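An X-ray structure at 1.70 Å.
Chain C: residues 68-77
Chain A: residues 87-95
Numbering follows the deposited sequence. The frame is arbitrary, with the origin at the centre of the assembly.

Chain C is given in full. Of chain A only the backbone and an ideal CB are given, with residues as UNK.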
# COMPACT_ATOMS: atom_id res chain seq x y z
N PHE C 68 1.59 5.24 -0.44
CA PHE C 68 1.12 5.56 -1.79
C PHE C 68 1.89 4.74 -2.81
O PHE C 68 3.12 4.78 -2.83
CB PHE C 68 1.31 7.05 -2.06
CG PHE C 68 0.93 7.48 -3.46
CD1 PHE C 68 -0.25 7.06 -4.05
CD2 PHE C 68 1.74 8.36 -4.15
CE1 PHE C 68 -0.60 7.49 -5.33
CE2 PHE C 68 1.40 8.81 -5.43
CZ PHE C 68 0.23 8.37 -6.02
N HIS C 69 1.16 4.01 -3.65
CA HIS C 69 1.75 3.14 -4.65
C HIS C 69 1.11 3.42 -6.00
O HIS C 69 -0.07 3.78 -6.08
CB HIS C 69 1.57 1.67 -4.27
CG HIS C 69 2.24 1.33 -2.97
ND1 HIS C 69 3.53 0.84 -2.90
CD2 HIS C 69 1.82 1.48 -1.69
CE1 HIS C 69 3.86 0.68 -1.63
NE2 HIS C 69 2.84 1.06 -0.88
N PHE C 70 1.90 3.26 -7.06
CA PHE C 70 1.47 3.62 -8.40
C PHE C 70 2.36 2.86 -9.38
O PHE C 70 3.40 2.32 -9.00
CB PHE C 70 1.57 5.14 -8.62
CG PHE C 70 2.92 5.68 -8.24
CD1 PHE C 70 3.98 5.63 -9.14
CD2 PHE C 70 3.15 6.13 -6.96
CE1 PHE C 70 5.24 6.08 -8.77
CE2 PHE C 70 4.41 6.59 -6.59
CZ PHE C 70 5.46 6.55 -7.49
N MET C 71 1.94 2.86 -10.64
CA MET C 71 2.74 2.27 -11.72
C MET C 71 3.26 3.32 -12.68
O MET C 71 4.45 3.32 -13.02
CB MET C 71 1.88 1.23 -12.47
CG MET C 71 2.62 0.47 -13.55
SD MET C 71 3.98 -0.51 -12.90
CE MET C 71 3.17 -1.85 -12.03
N LEU C 72 2.41 4.23 -13.14
CA LEU C 72 2.84 5.31 -14.03
C LEU C 72 3.99 6.09 -13.41
O LEU C 72 3.92 6.50 -12.25
CB LEU C 72 1.66 6.25 -14.31
CG LEU C 72 2.02 7.51 -15.12
CD1 LEU C 72 2.28 7.12 -16.56
CD2 LEU C 72 0.92 8.56 -15.03
N GLY C 73 5.06 6.29 -14.19
CA GLY C 73 6.19 7.05 -13.69
C GLY C 73 7.18 6.25 -12.86
O GLY C 73 8.21 6.81 -12.45
N SER C 74 6.91 4.98 -12.61
CA SER C 74 7.84 4.17 -11.84
C SER C 74 8.91 3.52 -12.72
O SER C 74 9.88 2.99 -12.17
CB SER C 74 7.10 3.07 -11.08
OG SER C 74 6.62 2.04 -11.95
N PHE C 75 8.76 3.59 -14.04
CA PHE C 75 9.65 2.89 -14.97
C PHE C 75 10.94 3.67 -15.16
O PHE C 75 10.91 4.88 -15.40
CB PHE C 75 8.99 2.74 -16.35
CG PHE C 75 7.65 2.07 -16.33
CD1 PHE C 75 7.36 1.07 -15.43
CD2 PHE C 75 6.68 2.44 -17.25
CE1 PHE C 75 6.12 0.44 -15.44
CE2 PHE C 75 5.44 1.83 -17.26
CZ PHE C 75 5.16 0.82 -16.35
N LYS C 76 12.07 2.97 -15.11
CA LYS C 76 13.38 3.57 -15.39
C LYS C 76 13.92 2.96 -16.69
O LYS C 76 14.59 1.93 -16.67
CB LYS C 76 14.36 3.35 -14.23
CG LYS C 76 15.76 3.92 -14.49
CD LYS C 76 16.86 3.00 -13.97
CE LYS C 76 17.96 2.79 -15.02
NZ LYS C 76 19.04 1.86 -14.58
N THR C 77 13.62 3.60 -17.82
CA THR C 77 12.77 4.79 -17.88
C THR C 77 11.62 4.54 -18.86
O THR C 77 11.47 3.43 -19.37
CB THR C 77 13.55 6.04 -18.32
OG1 THR C 77 14.15 5.81 -19.60
CG2 THR C 77 14.65 6.37 -17.30
N UNK A 87 11.48 11.71 -9.22
CA UNK A 87 11.02 11.24 -7.92
C UNK A 87 10.13 10.01 -8.07
O UNK A 87 10.25 9.06 -7.30
CB UNK A 87 10.27 12.35 -7.19
N UNK A 88 9.23 10.00 -9.05
CA UNK A 88 8.36 8.83 -9.18
C UNK A 88 9.17 7.59 -9.54
O UNK A 88 8.81 6.48 -9.15
CB UNK A 88 7.28 9.08 -10.24
N UNK A 89 10.29 7.77 -10.25
CA UNK A 89 11.14 6.62 -10.54
C UNK A 89 11.78 6.02 -9.30
O UNK A 89 12.34 4.92 -9.38
CB UNK A 89 12.23 7.02 -11.53
N UNK A 90 11.76 6.73 -8.17
CA UNK A 90 12.28 6.17 -6.93
C UNK A 90 11.32 5.19 -6.26
O UNK A 90 11.64 4.67 -5.19
CB UNK A 90 12.61 7.30 -5.96
N UNK A 91 10.16 4.91 -6.87
CA UNK A 91 9.26 3.90 -6.33
C UNK A 91 10.01 2.59 -6.13
O UNK A 91 10.88 2.23 -6.93
CB UNK A 91 8.06 3.70 -7.25
N UNK A 92 9.68 1.86 -5.06
CA UNK A 92 10.44 0.69 -4.63
C UNK A 92 9.63 -0.60 -4.71
O UNK A 92 10.01 -1.60 -4.10
CB UNK A 92 10.94 0.89 -3.20
N UNK A 93 8.51 -0.61 -5.45
CA UNK A 93 7.67 -1.79 -5.48
C UNK A 93 8.31 -2.94 -6.25
O UNK A 93 8.26 -4.10 -5.82
CB UNK A 93 6.31 -1.44 -6.10
N UNK A 94 8.88 -2.64 -7.42
CA UNK A 94 9.30 -3.67 -8.36
C UNK A 94 10.68 -3.34 -8.91
O UNK A 94 11.02 -2.17 -9.13
CB UNK A 94 8.29 -3.81 -9.50
N UNK A 95 11.46 -4.39 -9.16
CA UNK A 95 12.79 -4.24 -9.74
C UNK A 95 12.69 -3.95 -11.24
O UNK A 95 11.63 -4.10 -11.86
CB UNK A 95 13.63 -5.50 -9.49

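Position 87 points its CA-to-CB bond away from chain C, and nothing of that stretch lies within 5.5 Å of the ideal CB. The residue is I87(A).

Position 88 points toward chain C. Its ideal CB is 3.3 Å from G73(C) O and 3.9 Å from F70(C) CE1. A carbonyl acceptor beside an aromatic ring suits a small side chain, and a short donor such as serine or threonine could use the acceptor. The residue is T88(A). Its OG1 lies 2.7 Å from G73(C) O, close enough for a hydrogen bond, although the proton has another acceptor within reach. The fit needs glycine opposite: an ideal CB on G73(C) would come 2.8 Å from T88(A) OG1. The backbone O of T88(A) meets the edge of the F70(C) ring, 3.6 Å from CE1.

Position 89 points sideways. Its ideal CB is 4.1 Å from G73(C) O, and the carbonyls of S74(C) and F75(C) are also near. Long side chains could run along this backbone, and a positive charge would be tolerated. The residue is K89(A), with the largest covered area of its stretch. Its CG lies 3.6 Å from F75(C) O, and its extended chain carries NZ to 3.2 Å from T77(C) CG2.

Position 90 points away, so chain C does not restrict it. The residue is M90(A).

Position 91 points toward chain C. Its ideal CB is 3.9 Å from F70(C) CZ and 4.0 Å from S74(C) CB. Little room remains directly ahead, so a small apolar residue suits. The residue is A91(A), and its CB packs against F70(C) CZ at 3.9 Å. Water 1 donates to both A91(A) O and S74(C) O, at 2.8 Å each.

Position 92 points away and is open to many residues. It is S92(A), whose OG is hydrogen-bonded elsewhere in the structure.

Position 93 points toward H69(C), with ND1 4.8 Å from the ideal CB. A short acceptor suits, aspartate or asparagine among them. The residue is D93(A). H69(C) ND1 donates to OD1 at 2.8 Å and to OD2 at 3.1 Å. Water 3 donates to D93(A) OD2 and F70(C) O, linking the chains again.

Position 94 points toward chain C but has nothing within 5.5 Å of its ideal CB. Only a long side chain could reach M71(C). The residue is Y94(A), with CE2 4.4 Å from M71(C) CE, a loose apolar contact.

Position 95 is out of reach. It is A95(A).

Chain A 87-95: ITKMASDYA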
# COMPACT_ATOMS: atom_id res chain seq x y z
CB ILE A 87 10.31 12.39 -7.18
CG1 ILE A 87 11.30 13.54 -6.93
CG2 ILE A 87 9.71 11.88 -5.87
CD1 ILE A 87 10.64 14.79 -6.40
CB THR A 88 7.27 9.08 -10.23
OG1 THR A 88 7.86 9.34 -11.50
CG2 THR A 88 6.40 10.25 -9.82
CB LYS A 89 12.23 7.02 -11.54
CG LYS A 89 11.71 7.38 -12.91
CD LYS A 89 12.84 7.88 -13.80
CE LYS A 89 12.30 8.40 -15.11
NZ LYS A 89 13.38 8.97 -15.96
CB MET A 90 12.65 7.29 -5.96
CG MET A 90 13.63 8.30 -6.54
SD MET A 90 13.77 9.70 -5.40
CE MET A 90 14.85 10.81 -6.32
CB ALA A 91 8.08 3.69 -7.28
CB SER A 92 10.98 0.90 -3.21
OG SER A 92 9.94 1.24 -2.31
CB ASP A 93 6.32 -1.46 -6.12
CG ASP A 93 5.45 -0.59 -5.22
OD1 ASP A 93 5.76 -0.46 -4.01
OD2 ASP A 93 4.45 -0.05 -5.74
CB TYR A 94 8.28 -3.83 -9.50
CG TYR A 94 6.95 -4.34 -9.01
CD1 TYR A 94 6.82 -5.64 -8.53
CD2 TYR A 94 5.83 -3.51 -8.98
CE1 TYR A 94 5.59 -6.11 -8.06
CE2 TYR A 94 4.60 -3.97 -8.50
CZ TYR A 94 4.49 -5.27 -8.05
OH TYR A 94 3.28 -5.71 -7.58
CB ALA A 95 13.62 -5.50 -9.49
O HOH W 1 10.50 1.76 -9.70
O HOH W 2 4.79 2.60 -6.44
O HOH W 3 3.88 -0.28 -8.66
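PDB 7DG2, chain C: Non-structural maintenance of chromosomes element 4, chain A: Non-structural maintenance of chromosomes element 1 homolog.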